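Local coordinates for glutathione S-transferase (Sulfitobacter, PDB 4GF0), which probably conjugates glutathione to electrophilic substrates, as in other glutathione S-transferases, and binds glutathione in each subunit of its dimer, at residues V54-L59 with I64-G69; E22-P27 with D73-I78; I13-A18 with A200-K205. All blocks are in the same frame, centred on the assembly; numbering follows the deposited sequence.

Contact 1: V54-L59 with I64-G69. With GSH (glutathione), chain D.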
loop_
_atom_site.group_PDB
_atom_site.type_symbol
_atom_site.label_atom_id
_atom_site.label_comp_id
_atom_site.label_asym_id
_atom_site.label_seq_id
_atom_site.Cartn_x
_atom_site.Cartn_y
_atom_site.Cartn_z
ATOM N N VAL A 54 -11.746 -0.556 -6.909
ATOM C CA VAL A 54 -12.398 -0.154 -5.663
ATOM C C VAL A 54 -11.428 -0.519 -4.530
ATOM O O VAL A 54 -10.667 -1.479 -4.654
ATOM C CB VAL A 54 -13.777 -0.848 -5.474
ATOM C CG1 VAL A 54 -14.757 -0.389 -6.544
ATOM C CG2 VAL A 54 -13.628 -2.365 -5.516
ATOM N N PRO A 55 -11.439 0.234 -3.422
ATOM C CA PRO A 55 -12.340 1.335 -3.058
ATOM C C PRO A 55 -11.973 2.688 -3.648
ATOM O O PRO A 55 -10.820 2.932 -4.020
ATOM C CB PRO A 55 -12.175 1.412 -1.542
ATOM C CG PRO A 55 -10.717 1.009 -1.334
ATOM C CD PRO A 55 -10.519 -0.107 -2.319
ATOM N N ALA A 56 -12.968 3.572 -3.695
ATOM C CA ALA A 56 -12.718 5.000 -3.826
ATOM C C ALA A 56 -13.650 5.651 -2.825
ATOM O O ALA A 56 -14.733 5.128 -2.536
ATOM C CB ALA A 56 -13.012 5.489 -5.252
ATOM N N LEU A 57 -13.237 6.790 -2.290
ATOM C CA LEU A 57 -14.046 7.482 -1.296
ATOM C C LEU A 57 -14.270 8.909 -1.744
ATOM O O LEU A 57 -13.315 9.622 -2.059
ATOM C CB LEU A 57 -13.322 7.475 0.054
ATOM C CG LEU A 57 -14.110 7.975 1.268
ATOM C CD1 LEU A 57 -15.193 6.947 1.657
ATOM C CD2 LEU A 57 -13.143 8.235 2.427
ATOM N N ARG A 58 -15.530 9.338 -1.773
ATOM C CA ARG A 58 -15.818 10.719 -2.094
ATOM C C ARG A 58 -16.050 11.486 -0.804
ATOM O O ARG A 58 -16.907 11.116 0.013
ATOM C CB ARG A 58 -17.056 10.836 -2.991
ATOM C CG ARG A 58 -17.408 12.281 -3.320
ATOM C CD ARG A 58 -18.733 12.394 -4.068
ATOM N NE ARG A 58 -18.707 11.609 -5.296
ATOM C CZ ARG A 58 -18.114 12.000 -6.421
ATOM N NH1 ARG A 58 -17.495 13.175 -6.477
ATOM N NH2 ARG A 58 -18.137 11.213 -7.491
ATOM N N LEU A 59 -15.295 12.560 -0.627
ATOM C CA LEU A 59 -15.387 13.350 0.602
ATOM C C LEU A 59 -16.525 14.348 0.508
ATOM O O LEU A 59 -17.160 14.481 -0.543
ATOM C CB LEU A 59 -14.068 14.077 0.864
ATOM C CG LEU A 59 -12.840 13.172 0.946
ATOM C CD1 LEU A 59 -11.621 14.000 1.370
ATOM C CD2 LEU A 59 -13.067 11.988 1.893
ATOM N N ILE A 64 -12.073 12.959 -4.433
ATOM C CA ILE A 64 -12.024 11.496 -4.459
ATOM C C ILE A 64 -10.675 11.024 -3.930
ATOM O O ILE A 64 -9.626 11.482 -4.399
ATOM C CB ILE A 64 -12.193 10.929 -5.898
ATOM C CG1 ILE A 64 -13.477 11.451 -6.556
ATOM C CG2 ILE A 64 -12.143 9.393 -5.888
ATOM C CD1 ILE A 64 -14.761 10.901 -5.953
ATOM N N LEU A 65 -10.705 10.111 -2.963
ATOM C CA LEU A 65 -9.496 9.452 -2.469
ATOM C C LEU A 65 -9.484 7.990 -2.901
ATOM O O LEU A 65 -10.534 7.350 -3.009
ATOM C CB LEU A 65 -9.437 9.518 -0.945
ATOM C CG LEU A 65 -9.446 10.919 -0.325
ATOM C CD1 LEU A 65 -9.549 10.785 1.204
ATOM C CD2 LEU A 65 -8.183 11.668 -0.712
ATOM N N THR A 66 -8.291 7.466 -3.149
ATOM C CA THR A 66 -8.125 6.050 -3.477
ATOM C C THR A 66 -7.028 5.427 -2.631
ATOM O O THR A 66 -6.258 6.150 -1.984
ATOM C CB THR A 66 -7.740 5.830 -4.948
ATOM O OG1 THR A 66 -6.482 6.467 -5.214
ATOM C CG2 THR A 66 -8.811 6.405 -5.877
ATOM N N GLU A 67 -6.958 4.091 -2.706
ATOM C CA GLU A 67 -5.995 3.209 -2.011
ATOM C C GLU A 67 -6.449 2.869 -0.602
ATOM O O GLU A 67 -6.479 3.723 0.284
ATOM C CB GLU A 67 -4.555 3.740 -2.002
ATOM C CG GLU A 67 -3.957 3.960 -3.393
ATOM C CD GLU A 67 -3.713 2.668 -4.161
ATOM O OE1 GLU A 67 -3.559 1.595 -3.529
ATOM O OE2 GLU A 67 -3.661 2.728 -5.409
ATOM N N THR A 68 -6.795 1.603 -0.410
ATOM C CA THR A 68 -7.362 1.148 0.852
ATOM C C THR A 68 -6.620 1.686 2.083
ATOM O O THR A 68 -7.241 2.238 2.993
ATOM C CB THR A 68 -7.392 -0.383 0.877
ATOM O OG1 THR A 68 -8.206 -0.843 -0.212
ATOM C CG2 THR A 68 -7.982 -0.907 2.192
ATOM N N GLY A 69 -5.298 1.551 2.113
ATOM C CA GLY A 69 -4.555 1.944 3.301
ATOM C C GLY A 69 -4.668 3.430 3.585
ATOM O O GLY A 69 -4.714 3.855 4.746
HETATM N N1 GSH D . -3.897 -1.079 -4.220
HETATM C CA1 GSH D . -5.338 -0.996 -4.305
HETATM C C1 GSH D . -5.914 -0.749 -2.947
HETATM O O11 GSH D . -6.940 -0.027 -2.814
HETATM O O12 GSH D . -5.391 -1.284 -1.932
HETATM C CB1 GSH D . -5.905 -2.297 -4.823
HETATM C CG1 GSH D . -7.316 -2.005 -5.340
HETATM C CD1 GSH D . -7.830 -3.222 -6.117
HETATM O OE1 GSH D . -7.103 -3.820 -6.911
HETATM N N2 GSH D . -9.203 -3.664 -5.896
HETATM C CA2 GSH D . -9.708 -4.801 -6.627
HETATM C C2 GSH D . -10.321 -4.284 -7.901
HETATM O O2 GSH D . -10.821 -3.167 -7.948
HETATM C CB2 GSH D . -10.748 -5.529 -5.836
HETATM S SG2 GSH D . -9.998 -6.287 -4.405
HETATM N N3 GSH D . -10.318 -5.090 -9.115
HETATM C CA3 GSH D . -10.935 -4.541 -10.318
HETATM C C3 GSH D . -10.140 -4.889 -11.552
HETATM O O31 GSH D . -8.938 -5.268 -11.450
HETATM O O32 GSH D . -10.674 -4.780 -12.702
HETATM O O HOH W 1 -8.210 2.012 -4.209
#
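Ile64 lays its CD1 methyl over one face of the Arg58 guanidinium, 3.5 Å above the centre of the plane. Two bends in the isoleucine chain (chi1 -55°, chi2 -70°) carry the methyl across to the arginine. Its other branch, CG2, rests 4.0 Å from Ala56 CB. Arg58 NH2 also hydrogen-bonds to Tyr7 OH. Were Arg58 an alanine, the Ile64 methyl would probably lose the flat group it lies on, and the Tyr7 hydroxyl its guanidinium partner. These residues form the beta hairpin of the thioredoxin-like domain. Leu57 and Leu65 form the antiparallel hydrogen-bonded pair: Leu65 N reaches Leu57 O at 2.8 Å, and Leu57 N reaches Leu65 O at 2.9 Å. On the sheet face away from Ile64, Leu65 CD1 sits 3.8 Å from both CD1 and CD2 of Leu59, the two chains crossing at about a right angle.

Pro55 follows a cis peptide bond, a hallmark of the thioredoxin fold. Its ring carbon CD lies 3.2 Å from Thr68 OG1. Val54 meets glutathione with backbone N and O, much as a neighbouring strand would. Thr68 uses both N and OG1 to hold the ligand carboxylate oxygen O11, at the start of the helix. A water joins Pro55 O, Glu67 N and the same O11. Glu67, the N-cap, takes the ligand amine N1 on OE1 at 2.8 Å.

Ser97 of the second subunit bonds to Thr66 O. Strand 56-58 lies between strands 4-8 and 64-66, and Pro55, Leu57 and Leu65 pack on Leu71 of helix 68-78.

Contact 2: E22-P27 with D73-I78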
loop_
_atom_site.group_PDB
_atom_site.type_symbol
_atom_site.label_atom_id
_atom_site.label_comp_id
_atom_site.label_asym_id
_atom_site.label_seq_id
_atom_site.Cartn_x
_atom_site.Cartn_y
_atom_site.Cartn_z
ATOM N N GLU A 22 -17.744 1.943 9.837
ATOM C CA GLU A 22 -18.680 1.457 10.846
ATOM C C GLU A 22 -18.089 1.548 12.254
ATOM O O GLU A 22 -18.782 1.930 13.204
ATOM C CB GLU A 22 -19.098 0.009 10.557
ATOM C CG GLU A 22 -19.777 -0.201 9.209
ATOM C CD GLU A 22 -21.236 0.211 9.195
ATOM O OE1 GLU A 22 -21.762 0.642 10.249
ATOM O OE2 GLU A 22 -21.869 0.094 8.119
ATOM N N GLU A 23 -16.815 1.191 12.395
ATOM C CA GLU A 23 -16.151 1.262 13.695
ATOM C C GLU A 23 -16.115 2.707 14.174
ATOM O O GLU A 23 -16.209 2.971 15.369
ATOM C CB GLU A 23 -14.717 0.719 13.621
ATOM C CG GLU A 23 -14.598 -0.780 13.468
ATOM C CD GLU A 23 -14.867 -1.522 14.774
ATOM O OE1 GLU A 23 -14.652 -0.932 15.861
ATOM O OE2 GLU A 23 -15.291 -2.702 14.716
ATOM N N ALA A 24 -15.990 3.634 13.228
ATOM C CA ALA A 24 -15.912 5.066 13.527
ATOM C C ALA A 24 -17.273 5.673 13.862
ATOM O O ALA A 24 -17.359 6.847 14.262
ATOM C CB ALA A 24 -15.291 5.807 12.356
ATOM N N ALA A 25 -18.324 4.873 13.692
ATOM C CA ALA A 25 -19.704 5.299 13.909
ATOM C C ALA A 25 -20.081 6.493 13.039
ATOM O O ALA A 25 -20.823 7.372 13.468
ATOM C CB ALA A 25 -19.945 5.620 15.391
ATOM N N LEU A 26 -19.585 6.517 11.807
ATOM C CA LEU A 26 -19.910 7.601 10.894
ATOM C C LEU A 26 -20.991 7.159 9.918
ATOM O O LEU A 26 -21.034 5.996 9.516
ATOM C CB LEU A 26 -18.668 8.033 10.120
ATOM C CG LEU A 26 -17.582 8.692 10.965
ATOM C CD1 LEU A 26 -16.335 8.925 10.133
ATOM C CD2 LEU A 26 -18.118 10.001 11.511
ATOM N N PRO A 27 -21.887 8.081 9.543
ATOM C CA PRO A 27 -22.831 7.725 8.482
ATOM C C PRO A 27 -22.095 7.773 7.147
ATOM O O PRO A 27 -21.169 8.566 6.977
ATOM C CB PRO A 27 -23.889 8.831 8.562
ATOM C CG PRO A 27 -23.149 10.016 9.122
ATOM C CD PRO A 27 -22.088 9.449 10.051
ATOM N N ASP A 73 -6.426 5.215 7.003
ATOM C CA ASP A 73 -5.832 6.289 7.805
ATOM C C ASP A 73 -6.691 7.555 7.778
ATOM O O ASP A 73 -6.773 8.275 8.770
ATOM C CB ASP A 73 -4.383 6.586 7.364
ATOM C CG ASP A 73 -3.361 6.100 8.379
ATOM O OD1 ASP A 73 -3.538 6.388 9.585
ATOM O OD2 ASP A 73 -2.391 5.416 7.981
ATOM N N TYR A 74 -7.344 7.826 6.652
ATOM C CA TYR A 74 -8.237 8.982 6.580
ATOM C C TYR A 74 -9.419 8.858 7.555
ATOM O O TYR A 74 -9.746 9.801 8.294
ATOM C CB TYR A 74 -8.737 9.220 5.141
ATOM C CG TYR A 74 -9.637 10.430 5.089
ATOM C CD1 TYR A 74 -9.101 11.704 5.052
ATOM C CD2 TYR A 74 -11.017 10.299 5.110
ATOM C CE1 TYR A 74 -9.919 12.830 5.034
ATOM C CE2 TYR A 74 -11.844 11.423 5.108
ATOM C CZ TYR A 74 -11.287 12.672 5.060
ATOM O OH TYR A 74 -12.092 13.792 5.066
ATOM N N VAL A 75 -10.054 7.693 7.565
ATOM C CA VAL A 75 -11.167 7.451 8.479
ATOM C C VAL A 75 -10.745 7.646 9.929
ATOM O O VAL A 75 -11.450 8.273 10.717
ATOM C CB VAL A 75 -11.773 6.060 8.273
ATOM C CG1 VAL A 75 -12.797 5.765 9.395
ATOM C CG2 VAL A 75 -12.447 6.021 6.911
ATOM N N ALA A 76 -9.574 7.126 10.275
ATOM C CA ALA A 76 -9.068 7.299 11.629
ATOM C C ALA A 76 -8.843 8.771 11.946
ATOM O O ALA A 76 -9.121 9.229 13.063
ATOM C CB ALA A 76 -7.775 6.505 11.802
ATOM N N ALA A 77 -8.372 9.519 10.950
ATOM C CA ALA A 77 -8.018 10.923 11.148
ATOM C C ALA A 77 -9.261 11.773 11.383
ATOM O O ALA A 77 -9.217 12.755 12.128
ATOM C CB ALA A 77 -7.248 11.453 9.940
ATOM N N ILE A 78 -10.369 11.406 10.741
ATOM C CA ILE A 78 -11.620 12.158 10.932
ATOM C C ILE A 78 -12.503 11.627 12.059
ATOM O O ILE A 78 -13.518 12.231 12.402
ATOM C CB ILE A 78 -12.450 12.270 9.634
ATOM C CG1 ILE A 78 -12.851 10.880 9.131
ATOM C CG2 ILE A 78 -11.668 13.065 8.578
ATOM C CD1 ILE A 78 -13.858 10.887 7.988
#
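Leu26 overlaps the end of Ile78: its CD1 methyl lies 3.8 Å from Ile78 CD1 and 4.1 Å from Ile78 CG1. The pair joins the loop that follows helix 14-23 to the end of helix 68-78, in the thioredoxin-like domain of the glutathione S-transferase fold. Helix 14-23 closes with a Schellman motif at Ala25. The positive phi of Ala25 (58°) turns the chain back, and Ala25 N bonds to Glu22 O at 3.0 Å. This turn sends Leu26 out toward helix 68-78 just before strand 28-32 begins.

Ile78 meets it from the last turn of its own helix. Its CG1 sits between the backbone N and the carbonyl carbon (chi1 61°), and the chain then runs on extended to put CD1 against the leucine. The contact is small, with 127 Å² buried in all, and wholly apolar. Leu26 and Ile78 are both partly exposed, while Val75 is buried.

Ile21 of helix 14-23 touches both Leu26 and Val75. Elsewhere on these segments, Glu23 forms a salt bridge with Arg196. Tyr74 and Ala77 pack against Ala93 and Pro89 of the second subunit. One turn before Ile78, Val75 swings CG1 opposite its own backbone N (chi1 171°), and that methyl rests 3.9 Å from Ala24 CB.

Contact 3: I13-A18 with A200-K205. With GSH (glutathione), chain D.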
loop_
_atom_site.group_PDB
_atom_site.type_symbol
_atom_site.label_atom_id
_atom_site.label_comp_id
_atom_site.label_asym_id
_atom_site.label_seq_id
_atom_site.Cartn_x
_atom_site.Cartn_y
_atom_site.Cartn_z
ATOM N N ILE A 13 -11.506 -5.759 -1.355
ATOM C CA ILE A 13 -10.758 -5.059 -0.321
ATOM C C ILE A 13 -11.440 -3.760 0.123
ATOM O O ILE A 13 -11.190 -3.269 1.230
ATOM C CB ILE A 13 -9.302 -4.784 -0.770
ATOM C CG1 ILE A 13 -8.399 -4.515 0.437
ATOM C CG2 ILE A 13 -9.248 -3.648 -1.806
ATOM C CD1 ILE A 13 -8.385 -5.677 1.437
ATOM N N SER A 14 -12.301 -3.207 -0.732
ATOM C CA SER A 14 -13.068 -2.008 -0.388
ATOM C C SER A 14 -13.876 -2.200 0.887
ATOM O O SER A 14 -14.192 -1.225 1.580
ATOM C CB SER A 14 -14.019 -1.622 -1.527
ATOM O OG SER A 14 -14.864 -2.710 -1.898
ATOM N N VAL A 15 -14.232 -3.446 1.195
ATOM C CA VAL A 15 -15.039 -3.721 2.377
ATOM C C VAL A 15 -14.284 -3.373 3.666
ATOM O O VAL A 15 -14.902 -3.049 4.686
ATOM C CB VAL A 15 -15.558 -5.185 2.388
ATOM C CG1 VAL A 15 -16.439 -5.447 3.592
ATOM C CG2 VAL A 15 -16.347 -5.470 1.103
ATOM N N ALA A 16 -12.953 -3.414 3.618
ATOM C CA ALA A 16 -12.151 -3.035 4.783
ATOM C C ALA A 16 -12.439 -1.592 5.179
ATOM O O ALA A 16 -12.479 -1.253 6.363
ATOM C CB ALA A 16 -10.654 -3.223 4.509
ATOM N N VAL A 17 -12.634 -0.732 4.188
ATOM C CA VAL A 17 -12.884 0.671 4.477
ATOM C C VAL A 17 -14.274 0.813 5.094
ATOM O O VAL A 17 -14.466 1.566 6.049
ATOM C CB VAL A 17 -12.728 1.537 3.207
ATOM C CG1 VAL A 17 -12.995 3.015 3.526
ATOM C CG2 VAL A 17 -11.322 1.372 2.626
ATOM N N ALA A 18 -15.246 0.071 4.569
ATOM C CA ALA A 18 -16.594 0.115 5.133
ATOM C C ALA A 18 -16.585 -0.303 6.602
ATOM O O ALA A 18 -17.226 0.328 7.451
ATOM C CB ALA A 18 -17.529 -0.766 4.335
ATOM N N ALA A 200 -20.772 -7.213 11.341
ATOM C CA ALA A 200 -22.184 -7.551 11.192
ATOM C C ALA A 200 -22.909 -6.504 10.343
ATOM O O ALA A 200 -23.787 -6.841 9.542
ATOM C CB ALA A 200 -22.852 -7.686 12.541
ATOM N N ALA A 201 -22.538 -5.239 10.523
ATOM C CA ALA A 201 -23.158 -4.143 9.779
ATOM C C ALA A 201 -22.892 -4.229 8.279
ATOM O O ALA A 201 -23.806 -4.013 7.472
ATOM C CB ALA A 201 -22.699 -2.803 10.317
ATOM N N VAL A 202 -21.654 -4.521 7.887
ATOM C CA VAL A 202 -21.358 -4.579 6.455
ATOM C C VAL A 202 -21.978 -5.824 5.812
ATOM O O VAL A 202 -22.381 -5.780 4.649
ATOM C CB VAL A 202 -19.848 -4.475 6.131
ATOM C CG1 VAL A 202 -19.270 -3.200 6.732
ATOM C CG2 VAL A 202 -19.085 -5.709 6.632
ATOM N N LYS A 203 -22.070 -6.919 6.563
ATOM C CA LYS A 203 -22.768 -8.107 6.074
ATOM C C LYS A 203 -24.232 -7.787 5.819
ATOM O O LYS A 203 -24.806 -8.206 4.812
ATOM C CB LYS A 203 -22.668 -9.256 7.076
ATOM C CG LYS A 203 -21.395 -10.073 6.976
ATOM C CD LYS A 203 -21.421 -11.240 7.958
ATOM C CE LYS A 203 -20.101 -11.997 7.954
ATOM N NZ LYS A 203 -20.006 -12.929 9.110
ATOM N N ASP A 204 -24.833 -7.036 6.738
ATOM C CA ASP A 204 -26.238 -6.657 6.615
ATOM C C ASP A 204 -26.454 -5.772 5.393
ATOM O O ASP A 204 -27.552 -5.707 4.847
ATOM C CB ASP A 204 -26.712 -5.928 7.879
ATOM C CG ASP A 204 -26.940 -6.865 9.052
ATOM O OD1 ASP A 204 -27.201 -8.064 8.819
ATOM O OD2 ASP A 204 -26.868 -6.399 10.210
ATOM N N LYS A 205 -25.397 -5.093 4.964
ATOM C CA LYS A 205 -25.467 -4.204 3.810
ATOM C C LYS A 205 -25.095 -4.926 2.520
ATOM O O LYS A 205 -24.978 -4.297 1.466
ATOM C CB LYS A 205 -24.567 -2.981 4.013
ATOM C CG LYS A 205 -25.067 -2.033 5.095
ATOM C CD LYS A 205 -24.178 -0.806 5.232
ATOM C CE LYS A 205 -24.899 0.291 6.001
ATOM N NZ LYS A 205 -24.385 0.478 7.383
HETATM N N1 GSH D . -3.897 -1.079 -4.220
HETATM C CA1 GSH D . -5.338 -0.996 -4.305
HETATM C C1 GSH D . -5.914 -0.749 -2.947
HETATM O O11 GSH D . -6.940 -0.027 -2.814
HETATM O O12 GSH D . -5.391 -1.284 -1.932
HETATM C CB1 GSH D . -5.905 -2.297 -4.823
HETATM C CG1 GSH D . -7.316 -2.005 -5.340
HETATM C CD1 GSH D . -7.830 -3.222 -6.117
HETATM O OE1 GSH D . -7.103 -3.820 -6.911
HETATM N N2 GSH D . -9.203 -3.664 -5.896
HETATM C CA2 GSH D . -9.708 -4.801 -6.627
HETATM C C2 GSH D . -10.321 -4.284 -7.901
HETATM O O2 GSH D . -10.821 -3.167 -7.948
HETATM C CB2 GSH D . -10.748 -5.529 -5.836
HETATM S SG2 GSH D . -9.998 -6.287 -4.405
HETATM N N3 GSH D . -10.318 -5.090 -9.115
HETATM C CA3 GSH D . -10.935 -4.541 -10.318
HETATM C C3 GSH D . -10.140 -4.889 -11.552
HETATM O O31 GSH D . -8.938 -5.268 -11.450
HETATM O O32 GSH D . -10.674 -4.780 -12.702
#
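No flat side chain takes part where Val15 and Ala18 meet Val202; methyls touch methyls, and Val202 CG1 also lies 4.0 Å from the backbone carbonyl carbon Ala18 C. This is a helix-to-helix contact of the two-domain glutathione S-transferase fold. It brings helix 14-23 of the thioredoxin-like domain against helix 197-204, near the end of the chain.

Within 200-205, Val202 alone reaches 13-18. It spreads its two branches over one turn of the other helix. Its CG1 stands opposite its own carbonyl carbon (chi1 -56°) and meets Ala18 CB at 3.8 Å. Its CG2 turns to Val15 CG1 at 4.0 Å, where the two valines pass at a slant. All three residues are buried. The small side chain of Ala18 is consistent with the close approach here: its CA is 6.8 Å from Val202 CA, the nearest pair between the two segments. Ala18 also touches Leu6 of the sheet and Met207.

The start of helix 14-23 faces the ligand. Ser14 OG bonds to Thr9 N and to Thr12 OG1 there. Ile13 packs on Tyr165 of helix 162-170, its CG2 lies 3.8 Å from the glutathione sulfur SG2, and its backbone N comes within 3.4 Å of that SG2.

Contact 2 is nested along the chain within the loop closed by contact 3, and contact 1 within that closed by contact 2. Helix 68-78 serves contacts 1 and 2, whose centres lie 13 Å apart; Leu59 CD2 meets Tyr74 CE2 at 3.5 Å. Helix 14-23 serves contacts 2 and 3. They are tied by a salt bridge from Glu22 OE2 to Lys205 NZ, 2.6 Å long, and by packing of Glu22 on Ala201 and Val202. Contacts 1 and 3 share the glutathione pocket, where Thr68 OG1 packs 3.4 Å from Ile13 CG2. Contact 1 holds the ligand by several bonds, and 13-18 lies beside its sulfur. Contact 2 is more remote: the Val75 side chain is about 13 Å from a bound glutathione.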